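TIGR00266 family protein (Pseudomonas aeruginosa, PDB 1YOX) is of unknown function but belongs to the AIM24 (mitochondrial biogenesis) family, within the cupin clan. Local coordinates at residues G139-G143 and E144-L148. Sequence-based numbering, arbitrary orientation.
Sequences GFFGG and EGFIL
Phe141, in the loop after strand 127-134, and Phe146, the first residue of strand 146-152, form a T-shaped pair. The edge of Phe146 is directed at one face of Phe141, with ring planes at 90°. The centroids are 5.2 Å apart, and the tightest touch is Phe146 CD1 to Phe141 CZ at 3.5 Å. Phe146 CB adds a CH-pi contact over the same face, 4.1 Å from the Phe141 ring centroid. Phe140 CD2 lies against the opposite face, so that both faces of Phe141 are contacted, each off centre toward the rim. Gly145 O sits at the ring edge, 3.5 Å from Phe141 CD2, while Gly145 CA makes a CA-H...O contact with Phe141 O at 3.3 Å.

The other side is looser. With CG anti to the backbone N (chi1 178°), the Phe140 ring is set beside Phe141 and its CZ comes 3.7 Å from OE2 of the exposed Glu144, without a hydrogen bond. Glu144 OE1 forms a salt bridge with Arg233 of a second subunit, whose Ala237 also packs on Phe140 and Glu144.

Phe140 and Phe141 pack on the start of helix 227-237, whereas Phe146 lies against Phe132 and Gln115 of the flanking strands 127-134 and 111-115, tying the loop to both helix and sheet.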
# COMPACT_ATOMS: atom_id res chain seq x y z
N GLY C 139 -0.21 -21.75 7.20
CA GLY C 139 -0.10 -20.47 6.48
C GLY C 139 0.44 -19.35 7.38
O GLY C 139 1.20 -19.61 8.32
N PHE C 140 0.02 -18.12 7.11
CA PHE C 140 0.50 -16.94 7.84
C PHE C 140 0.27 -17.06 9.32
O PHE C 140 1.15 -16.73 10.12
CB PHE C 140 -0.16 -15.64 7.33
CG PHE C 140 0.28 -14.41 8.09
CD1 PHE C 140 1.43 -13.72 7.71
CD2 PHE C 140 -0.44 -13.96 9.19
CE1 PHE C 140 1.85 -12.59 8.41
CE2 PHE C 140 -0.04 -12.84 9.89
CZ PHE C 140 1.12 -12.15 9.50
N PHE C 141 -0.92 -17.54 9.71
CA PHE C 141 -1.20 -17.69 11.13
C PHE C 141 -0.56 -18.94 11.76
O PHE C 141 -0.62 -19.14 12.98
CB PHE C 141 -2.70 -17.51 11.44
CG PHE C 141 -3.17 -16.09 11.31
CD1 PHE C 141 -4.20 -15.75 10.45
CD2 PHE C 141 -2.54 -15.08 12.03
CE1 PHE C 141 -4.62 -14.44 10.32
CE2 PHE C 141 -2.93 -13.75 11.92
CZ PHE C 141 -3.98 -13.43 11.06
N GLY C 142 0.11 -19.74 10.94
CA GLY C 142 1.04 -20.76 11.45
C GLY C 142 2.31 -20.18 12.05
O GLY C 142 3.01 -20.83 12.84
N GLY C 143 2.63 -18.93 11.71
CA GLY C 143 3.88 -18.33 12.19
C GLY C 143 3.78 -17.91 13.64
O GLY C 143 3.77 -18.74 14.57
N GLU C 144 3.69 -16.60 13.81
CA GLU C 144 3.46 -15.94 15.08
C GLU C 144 2.16 -16.47 15.73
O GLU C 144 2.15 -16.80 16.93
CB GLU C 144 3.41 -14.42 14.82
CG GLU C 144 4.44 -14.00 13.71
CD GLU C 144 4.26 -12.57 13.13
OE1 GLU C 144 5.28 -11.83 13.14
OE2 GLU C 144 3.15 -12.22 12.65
N GLY C 145 1.10 -16.59 14.93
CA GLY C 145 -0.23 -16.96 15.42
C GLY C 145 -1.17 -15.78 15.30
O GLY C 145 -0.75 -14.66 15.02
N PHE C 146 -2.45 -16.03 15.52
CA PHE C 146 -3.46 -14.98 15.56
C PHE C 146 -3.60 -14.51 17.01
O PHE C 146 -3.91 -15.30 17.90
CB PHE C 146 -4.80 -15.48 14.99
CG PHE C 146 -5.88 -14.42 14.98
CD1 PHE C 146 -5.87 -13.40 14.04
CD2 PHE C 146 -6.89 -14.43 15.95
CE1 PHE C 146 -6.86 -12.41 14.04
CE2 PHE C 146 -7.88 -13.43 15.97
CZ PHE C 146 -7.87 -12.42 15.01
N ILE C 147 -3.34 -13.22 17.22
CA ILE C 147 -3.30 -12.63 18.57
C ILE C 147 -4.28 -11.44 18.70
O ILE C 147 -4.23 -10.48 17.92
CB ILE C 147 -1.85 -12.23 18.93
CG1 ILE C 147 -0.92 -13.45 18.76
CG2 ILE C 147 -1.77 -11.60 20.33
CD1 ILE C 147 0.60 -13.13 18.65
N LEU C 148 -5.21 -11.58 19.64
CA LEU C 148 -6.09 -10.48 20.06
C LEU C 148 -5.63 -9.91 21.37
O LEU C 148 -5.49 -10.63 22.34
CB LEU C 148 -7.53 -10.94 20.25
CG LEU C 148 -8.46 -10.83 19.07
CD1 LEU C 148 -9.84 -11.27 19.54
CD2 LEU C 148 -8.50 -9.41 18.54